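PDB 6VD9: metal cation efflux system protein CzcD from Cupriavidus metallidurans, which binds and transports zinc, probably exporting metal cations from the cytoplasm to the periplasm, and mediates resistance to cobalt, cadmium and zinc. Local coordinates for residues V3-I12 with S20-A28; A34-T44 with I66-L75. All coordinates share one frame; numbering follows the deposited sequence.

Contact 1: V3-I12 with S20-A28; sequences VDLAEVEKQI and SFHDLHIWA. With NI (nickel (II) ion), chain E.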
loop_
_atom_site.group_PDB
_atom_site.type_symbol
_atom_site.label_atom_id
_atom_site.label_comp_id
_atom_site.label_asym_id
_atom_site.label_seq_id
_atom_site.Cartn_x
_atom_site.Cartn_y
_atom_site.Cartn_z
ATOM N N VAL A 3 5.717 -12.593 15.691
ATOM C CA VAL A 3 4.913 -12.732 14.433
ATOM C C VAL A 3 5.344 -14.000 13.680
ATOM O O VAL A 3 6.470 -14.039 13.177
ATOM C CB VAL A 3 5.058 -11.493 13.520
ATOM C CG1 VAL A 3 6.509 -11.180 13.176
ATOM C CG2 VAL A 3 4.241 -11.656 12.248
ATOM N N ASP A 4 4.446 -14.974 13.557
ATOM C CA ASP A 4 4.645 -16.205 12.749
ATOM C C ASP A 4 4.353 -15.875 11.271
ATOM O O ASP A 4 3.172 -15.824 10.911
ATOM C CB ASP A 4 3.766 -17.355 13.263
ATOM C CG ASP A 4 4.033 -18.697 12.597
ATOM O OD1 ASP A 4 4.697 -18.718 11.533
ATOM O OD2 ASP A 4 3.574 -19.724 13.149
ATOM N N LEU A 5 5.397 -15.762 10.451
ATOM C CA LEU A 5 5.311 -15.330 9.026
ATOM C C LEU A 5 4.412 -16.307 8.251
ATOM O O LEU A 5 3.697 -15.839 7.384
ATOM C CB LEU A 5 6.722 -15.242 8.435
ATOM C CG LEU A 5 6.852 -14.884 6.949
ATOM C CD1 LEU A 5 6.115 -13.579 6.630
ATOM C CD2 LEU A 5 8.328 -14.784 6.552
ATOM N N ALA A 6 4.420 -17.606 8.558
ATOM C CA ALA A 6 3.560 -18.606 7.865
ATOM C C ALA A 6 2.078 -18.318 8.067
ATOM O O ALA A 6 1.346 -18.468 7.119
ATOM C CB ALA A 6 3.880 -20.014 8.294
ATOM N N GLU A 7 1.658 -18.001 9.298
ATOM C CA GLU A 7 0.256 -17.724 9.613
ATOM C C GLU A 7 -0.091 -16.445 8.867
ATOM O O GLU A 7 -1.198 -16.388 8.417
ATOM C CB GLU A 7 0.000 -17.554 11.113
ATOM C CG GLU A 7 -0.347 -18.834 11.857
ATOM C CD GLU A 7 -1.371 -19.720 11.187
ATOM O OE1 GLU A 7 -2.503 -19.257 10.989
ATOM O OE2 GLU A 7 -1.011 -20.859 10.850
ATOM N N VAL A 8 0.810 -15.459 8.829
ATOM C CA VAL A 8 0.511 -14.157 8.154
ATOM C C VAL A 8 0.214 -14.473 6.682
ATOM O O VAL A 8 -0.839 -14.089 6.202
ATOM C CB VAL A 8 1.629 -13.110 8.327
ATOM C CG1 VAL A 8 1.329 -11.847 7.534
ATOM C CG2 VAL A 8 1.878 -12.790 9.803
ATOM N N GLU A 9 1.095 -15.217 6.016
ATOM C CA GLU A 9 0.897 -15.641 4.597
ATOM C C GLU A 9 -0.437 -16.374 4.451
ATOM O O GLU A 9 -1.231 -16.040 3.544
ATOM C CB GLU A 9 2.074 -16.521 4.143
ATOM C CG GLU A 9 3.421 -15.816 4.220
ATOM C CD GLU A 9 4.573 -16.799 4.137
ATOM O OE1 GLU A 9 4.330 -17.994 4.443
ATOM O OE2 GLU A 9 5.662 -16.374 3.729
ATOM N N LYS A 10 -0.694 -17.373 5.289
ATOM C CA LYS A 10 -1.945 -18.173 5.233
ATOM C C LYS A 10 -3.116 -17.217 5.377
ATOM O O LYS A 10 -4.089 -17.343 4.641
ATOM C CB LYS A 10 -1.946 -19.251 6.330
ATOM C CG LYS A 10 -3.238 -20.049 6.488
ATOM C CD LYS A 10 -3.141 -21.325 7.389
ATOM C CE LYS A 10 -4.467 -22.069 7.419
ATOM N NZ LYS A 10 -4.494 -23.256 8.312
ATOM N N GLN A 11 -3.057 -16.289 6.329
ATOM C CA GLN A 11 -4.247 -15.460 6.606
ATOM C C GLN A 11 -4.482 -14.481 5.449
ATOM O O GLN A 11 -5.659 -14.145 5.223
ATOM C CB GLN A 11 -4.133 -14.765 7.962
ATOM C CG GLN A 11 -4.183 -15.751 9.115
ATOM C CD GLN A 11 -5.416 -16.618 9.053
ATOM O OE1 GLN A 11 -6.510 -16.159 8.733
ATOM N NE2 GLN A 11 -5.225 -17.893 9.349
ATOM N N ILE A 12 -3.414 -13.983 4.805
ATOM C CA ILE A 12 -3.530 -13.074 3.629
ATOM C C ILE A 12 -4.250 -13.853 2.518
ATOM O O ILE A 12 -5.301 -13.378 2.054
ATOM C CB ILE A 12 -2.158 -12.530 3.179
ATOM C CG1 ILE A 12 -1.623 -11.530 4.206
ATOM C CG2 ILE A 12 -2.244 -11.912 1.804
ATOM C CD1 ILE A 12 -0.273 -10.978 3.887
ATOM N N SER A 20 -3.300 -13.649 -4.883
ATOM C CA SER A 20 -1.889 -13.963 -4.579
ATOM C C SER A 20 -1.255 -12.740 -3.907
ATOM O O SER A 20 -1.870 -11.679 -3.908
ATOM C CB SER A 20 -1.144 -14.370 -5.822
ATOM O OG SER A 20 -1.030 -13.292 -6.744
ATOM N N PHE A 21 -0.039 -12.852 -3.444
ATOM C CA PHE A 21 0.691 -11.680 -2.917
ATOM C C PHE A 21 2.166 -11.854 -3.193
ATOM O O PHE A 21 2.619 -12.978 -3.410
ATOM C CB PHE A 21 0.374 -11.524 -1.431
ATOM C CG PHE A 21 1.076 -12.529 -0.559
ATOM C CD1 PHE A 21 2.269 -12.214 0.012
ATOM C CD2 PHE A 21 0.472 -13.734 -0.213
ATOM C CE1 PHE A 21 2.946 -13.161 0.769
ATOM C CE2 PHE A 21 1.125 -14.649 0.596
ATOM C CZ PHE A 21 2.338 -14.344 1.103
ATOM N N HIS A 22 2.925 -10.782 -3.117
ATOM C CA HIS A 22 4.402 -10.873 -3.209
ATOM C C HIS A 22 4.953 -9.702 -2.426
ATOM O O HIS A 22 4.145 -8.807 -2.031
ATOM C CB HIS A 22 4.844 -10.883 -4.674
ATOM C CG HIS A 22 4.325 -9.739 -5.465
ATOM N ND1 HIS A 22 3.066 -9.766 -6.099
ATOM C CD2 HIS A 22 4.877 -8.551 -5.775
ATOM C CE1 HIS A 22 2.888 -8.622 -6.728
ATOM N NE2 HIS A 22 3.965 -7.874 -6.554
ATOM N N ASP A 23 6.271 -9.676 -2.280
ATOM C CA ASP A 23 7.019 -8.555 -1.640
ATOM C C ASP A 23 6.412 -8.264 -0.248
ATOM O O ASP A 23 6.226 -7.065 0.085
ATOM C CB ASP A 23 7.003 -7.286 -2.506
ATOM C CG ASP A 23 7.593 -7.400 -3.914
ATOM O OD1 ASP A 23 8.013 -8.471 -4.277
ATOM O OD2 ASP A 23 7.567 -6.392 -4.647
ATOM N N LEU A 24 6.097 -9.305 0.528
ATOM C CA LEU A 24 5.676 -9.159 1.938
ATOM C C LEU A 24 6.929 -8.834 2.734
ATOM O O LEU A 24 7.905 -9.640 2.662
ATOM C CB LEU A 24 5.008 -10.441 2.454
ATOM C CG LEU A 24 4.647 -10.479 3.925
ATOM C CD1 LEU A 24 3.611 -9.375 4.276
ATOM C CD2 LEU A 24 4.045 -11.829 4.270
ATOM N N HIS A 25 6.929 -7.716 3.420
ATOM C CA HIS A 25 8.017 -7.335 4.361
ATOM C C HIS A 25 7.436 -7.004 5.728
ATOM O O HIS A 25 6.444 -6.264 5.826
ATOM C CB HIS A 25 8.863 -6.184 3.823
ATOM C CG HIS A 25 9.408 -6.409 2.458
ATOM N ND1 HIS A 25 10.579 -7.114 2.226
ATOM C CD2 HIS A 25 9.003 -5.946 1.255
ATOM C CE1 HIS A 25 10.829 -7.119 0.932
ATOM N NE2 HIS A 25 9.902 -6.390 0.324
ATOM N N ILE A 26 8.035 -7.569 6.770
ATOM C CA ILE A 26 7.542 -7.364 8.156
ATOM C C ILE A 26 8.803 -7.152 8.991
ATOM O O ILE A 26 9.727 -8.003 8.942
ATOM C CB ILE A 26 6.655 -8.511 8.687
ATOM C CG1 ILE A 26 5.474 -8.888 7.792
ATOM C CG2 ILE A 26 6.145 -8.159 10.079
ATOM C CD1 ILE A 26 4.649 -10.031 8.364
ATOM N N TRP A 27 8.908 -5.971 9.568
ATOM C CA TRP A 27 10.125 -5.549 10.291
ATOM C C TRP A 27 9.708 -4.746 11.518
ATOM O O TRP A 27 8.557 -4.303 11.561
ATOM C CB TRP A 27 11.041 -4.763 9.364
ATOM C CG TRP A 27 10.655 -3.355 9.040
ATOM C CD1 TRP A 27 11.219 -2.224 9.560
ATOM C CD2 TRP A 27 9.702 -2.907 8.052
ATOM N NE1 TRP A 27 10.676 -1.104 8.985
ATOM C CE2 TRP A 27 9.740 -1.492 8.057
ATOM C CE3 TRP A 27 8.816 -3.553 7.174
ATOM C CZ2 TRP A 27 8.936 -0.717 7.221
ATOM C CZ3 TRP A 27 8.027 -2.789 6.339
ATOM C CH2 TRP A 27 8.090 -1.389 6.361
ATOM N N ALA A 28 10.636 -4.557 12.461
ATOM C CA ALA A 28 10.403 -3.802 13.714
ATOM C C ALA A 28 10.778 -2.334 13.490
ATOM O O ALA A 28 11.857 -2.070 12.963
ATOM C CB ALA A 28 11.202 -4.415 14.846
HETATM NI NI NI E . 4.045 -5.625 -7.125
HETATM O O HOH W 1 6.527 -5.694 -6.879
HETATM O O HOH W 2 4.152 -3.966 -8.033
HETATM O O HOH W 3 4.081 -6.416 -9.239
#
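Helix 5-12 packs over strand 20-28 with their axes 9.5 Å apart at closest and 137° between their directions, so that Leu5 comes level with Ile26, Glu9 with Leu24 and Ile12 with Phe21. Phe21, Leu24 and Ile26 all point at the helix. This spacing follows from Asp23, whose backbone is in the left-handed helical region (phi 53°) and interrupts the regular strand alternation. Leu24 sends CD2 past Leu5, running the opposite way, to lie 3.6 Å from Leu5 CD1. Val8 and Ile26 meet tip to tip, Val8 CG1 lying 3.9 Å from Ile26 CD1. The Phe21 side chain runs crosswise to both Glu9 and Ile12: its CZ is 3.6 Å from Glu9 CG, and its CD2 is 3.8 Å from Ile12 CG2. With CG anti to the carbonyl carbon (chi1 -60°), Glu9 lays CB and CG against Phe21 CZ, while its carboxylate extends beyond. His22 binds nickel through NE2 at 2.3 Å, and Asp23 OD2 accepts a hydrogen bond from a nickel-bound water. No hydrogen bond joins helix and strand: the helix lies by apolar contact on an outer strand of this cation diffusion facilitator's C-terminal domain, with the nickel ligand His22 turned from it.

Contact 2: A34-T44 with I66-L75; sequences ASLTVHVVNDT and ITHVTIQFEL. With NI (nickel (II) ion), chain E.
Leu36, Val38, Val40 and Asn42 each donate a backbone N-H to strand 68-74, and Leu36, Val38 and Val40 return their carbonyls to Thr70, Gln72 and Glu74, the regular pattern of a parallel pair. Among these bonds, Val40 N to Gln72 O is short at 2.7 Å and nearly straight (177°). One water adds a bridge between Leu36 O and Thr70 OG1, and another donates to both Asn42 O and Leu75 O.

Apolar contacts line the face carrying Leu36, Val38, Val40, Val69, Ile71 and Phe73. Val38 CG1 lies 3.8 Å from Ile71 CG1, the two side chains pointing the same way. Val40 CB is 3.6 Å from Phe73 CD1, while Ile71 CG2 sits over one face of the Phe73 ring, toward its rim.

The other face is mostly polar and carries the metal. Glu74, with CG anti to the carbonyl carbon (chi1 -48°) and extended beyond, reaches nickel with OE2 at 2.0 Å. His39 ND1 lies 2.9 Å from Glu74 OE2 with hydrogen-bond geometry, the oxygen in the imidazole plane and the carboxylate turned 83° to the ring. His39 ND1 is also 2.7 Å from the nickel; the two roles compete for one nitrogen, so His39 is probably a weak ligand. A nickel-bound water donates to Glu74 OE1, helping fix the carboxylate's rotation.

Helices 48-51 and 53-64 connect the strands in a beta-alpha-beta crossover; Leu53, Leu56 and Leu60 cover the apolar face. Strand 18-28 flanks strand 34-42, supplying His22 to the nickel, and across the dimer His39 NE2 hydrogen-bonds to Thr70 OG1, and Gln72 OE1 to Ile71 N, of the second subunit.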
loop_
_atom_site.group_PDB
_atom_site.type_symbol
_atom_site.label_atom_id
_atom_site.label_comp_id
_atom_site.label_asym_id
_atom_site.label_seq_id
_atom_site.Cartn_x
_atom_site.Cartn_y
_atom_site.Cartn_z
ATOM N N ALA A 34 5.559 -3.737 15.056
ATOM C CA ALA A 34 5.652 -4.371 13.721
ATOM C C ALA A 34 5.207 -3.376 12.639
ATOM O O ALA A 34 4.246 -2.617 12.866
ATOM C CB ALA A 34 4.805 -5.611 13.704
ATOM N N SER A 35 5.949 -3.319 11.532
ATOM C CA SER A 35 5.556 -2.608 10.293
ATOM C C SER A 35 5.434 -3.664 9.194
ATOM O O SER A 35 6.245 -4.577 9.175
ATOM C CB SER A 35 6.545 -1.538 9.954
ATOM O OG SER A 35 6.160 -0.800 8.817
ATOM N N LEU A 36 4.457 -3.529 8.297
ATOM C CA LEU A 36 4.232 -4.547 7.239
ATOM C C LEU A 36 4.006 -3.809 5.933
ATOM O O LEU A 36 3.227 -2.851 5.934
ATOM C CB LEU A 36 3.015 -5.400 7.585
ATOM C CG LEU A 36 2.628 -6.477 6.565
ATOM C CD1 LEU A 36 1.932 -7.655 7.227
ATOM C CD2 LEU A 36 1.725 -5.909 5.488
ATOM N N THR A 37 4.621 -4.284 4.854
ATOM C CA THR A 37 4.196 -3.847 3.501
ATOM C C THR A 37 3.942 -5.125 2.720
ATOM O O THR A 37 4.649 -6.125 2.969
ATOM C CB THR A 37 5.200 -2.916 2.815
ATOM O OG1 THR A 37 6.401 -3.650 2.634
ATOM C CG2 THR A 37 5.517 -1.684 3.642
ATOM N N VAL A 38 3.033 -5.042 1.764
ATOM C CA VAL A 38 2.748 -6.208 0.903
ATOM C C VAL A 38 2.089 -5.726 -0.379
ATOM O O VAL A 38 1.430 -4.682 -0.365
ATOM C CB VAL A 38 1.944 -7.289 1.649
ATOM C CG1 VAL A 38 0.529 -6.853 1.999
ATOM C CG2 VAL A 38 1.961 -8.607 0.890
ATOM N N HIS A 39 2.367 -6.433 -1.474
ATOM C CA HIS A 39 1.669 -6.261 -2.772
ATOM C C HIS A 39 0.654 -7.395 -2.980
ATOM O O HIS A 39 1.056 -8.561 -3.064
ATOM C CB HIS A 39 2.652 -6.119 -3.926
ATOM C CG HIS A 39 3.503 -4.900 -3.836
ATOM N ND1 HIS A 39 3.797 -4.138 -4.944
ATOM C CD2 HIS A 39 4.179 -4.337 -2.808
ATOM C CE1 HIS A 39 4.600 -3.150 -4.591
ATOM N NE2 HIS A 39 4.835 -3.240 -3.297
ATOM N N VAL A 40 -0.621 -7.061 -3.094
ATOM C CA VAL A 40 -1.704 -8.079 -3.207
ATOM C C VAL A 40 -2.268 -8.048 -4.623
ATOM O O VAL A 40 -2.611 -6.940 -5.139
ATOM C CB VAL A 40 -2.798 -7.862 -2.155
ATOM C CG1 VAL A 40 -4.006 -8.732 -2.415
ATOM C CG2 VAL A 40 -2.234 -8.091 -0.757
ATOM N N VAL A 41 -2.401 -9.222 -5.238
ATOM C CA VAL A 41 -3.148 -9.322 -6.521
ATOM C C VAL A 41 -4.579 -9.686 -6.128
ATOM O O VAL A 41 -4.776 -10.759 -5.529
ATOM C CB VAL A 41 -2.493 -10.331 -7.471
ATOM C CG1 VAL A 41 -3.309 -10.475 -8.753
ATOM C CG2 VAL A 41 -1.042 -9.954 -7.766
ATOM N N ASN A 42 -5.545 -8.800 -6.374
ATOM C CA ASN A 42 -6.954 -9.054 -5.969
ATOM C C ASN A 42 -7.626 -9.776 -7.134
ATOM O O ASN A 42 -7.108 -9.657 -8.264
ATOM C CB ASN A 42 -7.685 -7.777 -5.578
ATOM C CG ASN A 42 -7.681 -6.745 -6.685
ATOM O OD1 ASN A 42 -8.678 -6.630 -7.420
ATOM N ND2 ASN A 42 -6.619 -5.971 -6.786
ATOM N N ASP A 43 -8.722 -10.458 -6.859
ATOM C CA ASP A 43 -9.621 -11.011 -7.914
ATOM C C ASP A 43 -10.235 -9.862 -8.731
ATOM O O ASP A 43 -10.583 -8.806 -8.140
ATOM C CB ASP A 43 -10.762 -11.857 -7.357
ATOM C CG ASP A 43 -11.447 -12.669 -8.459
ATOM O OD1 ASP A 43 -10.743 -13.512 -9.038
ATOM O OD2 ASP A 43 -12.680 -12.435 -8.776
ATOM N N THR A 44 -10.430 -10.079 -10.037
ATOM C CA THR A 44 -11.124 -9.120 -10.938
ATOM C C THR A 44 -12.544 -8.751 -10.450
ATOM O O THR A 44 -13.057 -7.689 -10.917
ATOM C CB THR A 44 -11.198 -9.646 -12.377
ATOM O OG1 THR A 44 -11.868 -10.903 -12.313
ATOM C CG2 THR A 44 -9.855 -9.740 -13.044
ATOM N N ILE A 66 -0.503 -6.167 14.296
ATOM C CA ILE A 66 0.205 -5.322 13.288
ATOM C C ILE A 66 -0.747 -4.206 12.872
ATOM O O ILE A 66 -1.815 -4.501 12.288
ATOM C CB ILE A 66 0.693 -6.153 12.088
ATOM C CG1 ILE A 66 1.603 -7.291 12.544
ATOM C CG2 ILE A 66 1.375 -5.249 11.068
ATOM C CD1 ILE A 66 2.140 -8.169 11.421
ATOM N N THR A 67 -0.410 -2.969 13.202
ATOM C CA THR A 67 -1.294 -1.807 12.938
ATOM C C THR A 67 -0.585 -0.750 12.081
ATOM O O THR A 67 -1.220 0.299 11.844
ATOM C CB THR A 67 -1.815 -1.190 14.240
ATOM O OG1 THR A 67 -0.693 -0.672 14.945
ATOM C CG2 THR A 67 -2.555 -2.172 15.116
ATOM N N HIS A 68 0.679 -0.972 11.689
ATOM C CA HIS A 68 1.432 -0.078 10.773
ATOM C C HIS A 68 1.526 -0.829 9.446
ATOM O O HIS A 68 2.418 -1.674 9.342
ATOM C CB HIS A 68 2.817 0.268 11.329
ATOM C CG HIS A 68 2.787 1.260 12.441
ATOM N ND1 HIS A 68 2.496 0.895 13.751
ATOM C CD2 HIS A 68 2.990 2.593 12.445
ATOM C CE1 HIS A 68 2.506 1.972 14.517
ATOM N NE2 HIS A 68 2.810 3.036 13.741
ATOM N N VAL A 69 0.572 -0.599 8.558
ATOM C CA VAL A 69 0.379 -1.410 7.321
ATOM C C VAL A 69 0.340 -0.525 6.073
ATOM O O VAL A 69 -0.283 0.546 6.083
ATOM C CB VAL A 69 -0.902 -2.241 7.488
ATOM C CG1 VAL A 69 -1.407 -2.846 6.200
ATOM C CG2 VAL A 69 -0.717 -3.314 8.544
ATOM N N THR A 70 0.932 -1.017 4.986
ATOM C CA THR A 70 0.779 -0.402 3.643
ATOM C C THR A 70 0.579 -1.556 2.677
ATOM O O THR A 70 1.493 -2.394 2.536
ATOM C CB THR A 70 1.957 0.492 3.235
ATOM O OG1 THR A 70 2.213 1.391 4.319
ATOM C CG2 THR A 70 1.664 1.297 1.987
ATOM N N ILE A 71 -0.603 -1.630 2.122
ATOM C CA ILE A 71 -1.041 -2.739 1.242
ATOM C C ILE A 71 -1.325 -2.134 -0.130
ATOM O O ILE A 71 -2.212 -1.247 -0.221
ATOM C CB ILE A 71 -2.249 -3.481 1.815
ATOM C CG1 ILE A 71 -1.887 -4.115 3.154
ATOM C CG2 ILE A 71 -2.776 -4.485 0.780
ATOM C CD1 ILE A 71 -3.081 -4.556 3.995
ATOM N N GLN A 72 -0.595 -2.572 -1.152
ATOM C CA GLN A 72 -0.853 -2.153 -2.548
ATOM C C GLN A 72 -1.572 -3.279 -3.283
ATOM O O GLN A 72 -1.212 -4.412 -3.090
ATOM C CB GLN A 72 0.460 -1.788 -3.229
ATOM C CG GLN A 72 0.359 -1.428 -4.698
ATOM C CD GLN A 72 1.719 -0.983 -5.214
ATOM O OE1 GLN A 72 2.355 -0.105 -4.648
ATOM N NE2 GLN A 72 2.216 -1.570 -6.294
ATOM N N PHE A 73 -2.587 -2.940 -4.063
ATOM C CA PHE A 73 -3.310 -3.923 -4.905
ATOM C C PHE A 73 -2.952 -3.760 -6.382
ATOM O O PHE A 73 -2.922 -2.600 -6.881
ATOM C CB PHE A 73 -4.798 -3.764 -4.681
ATOM C CG PHE A 73 -5.246 -4.003 -3.272
ATOM C CD1 PHE A 73 -5.307 -5.293 -2.767
ATOM C CD2 PHE A 73 -5.701 -2.952 -2.475
ATOM C CE1 PHE A 73 -5.832 -5.515 -1.506
ATOM C CE2 PHE A 73 -6.162 -3.177 -1.192
ATOM C CZ PHE A 73 -6.198 -4.465 -0.698
ATOM N N GLU A 74 -2.775 -4.900 -7.061
ATOM C CA GLU A 74 -2.527 -5.015 -8.527
ATOM C C GLU A 74 -3.503 -6.053 -9.104
ATOM O O GLU A 74 -4.041 -6.861 -8.334
ATOM C CB GLU A 74 -1.092 -5.462 -8.801
ATOM C CG GLU A 74 -0.040 -4.689 -8.039
ATOM C CD GLU A 74 1.293 -5.418 -7.966
ATOM O OE1 GLU A 74 1.421 -6.490 -8.615
ATOM O OE2 GLU A 74 2.192 -4.944 -7.228
ATOM N N LEU A 75 -3.748 -6.061 -10.417
ATOM C CA LEU A 75 -4.514 -7.187 -11.044
ATOM C C LEU A 75 -3.544 -8.224 -11.621
ATOM O O LEU A 75 -3.937 -9.399 -11.822
ATOM C CB LEU A 75 -5.469 -6.621 -12.103
ATOM C CG LEU A 75 -6.547 -5.702 -11.527
ATOM C CD1 LEU A 75 -7.277 -4.902 -12.595
ATOM C CD2 LEU A 75 -7.530 -6.505 -10.696
ATOM O OXT LEU A 75 -2.376 -7.923 -11.877
HETATM NI NI NI E . 4.045 -5.625 -7.125
HETATM O O HOH W 4 2.252 -2.427 14.301
HETATM O O HOH W 5 3.667 -0.007 6.322
HETATM O O HOH W 6 -6.303 -10.452 -10.957
HETATM O O HOH W 3 4.081 -6.416 -9.239
HETATM O O HOH W 1 6.527 -5.694 -6.879
HETATM O O HOH W 2 4.152 -3.966 -8.033
#

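How the contacts relate
Contacts 1 and 2 share one three-stranded sheet, in which strand 34-42 lies between 18-28 and 68-74; Trp27 O meets Ser35 N at 2.8 Å where the two contacts join. Contact 2 is the more deeply buried, and main-chain hydrogen bonds hold it within the sheet. Contact 1 is partly exposed and lays helix 5-13 on an outer strand by apolar side chains and the aliphatic stem of Glu9. Helices 5-13 and 53-64 lie side by side on one face of the sheet, where Val8 touches Phe64. On the other face His22 from contact 1 and Glu74 from contact 2 bind close to the nickel, with His39 at longer range. That face also meets the second subunit, consistent with a cytoplasmic dimerisation domain.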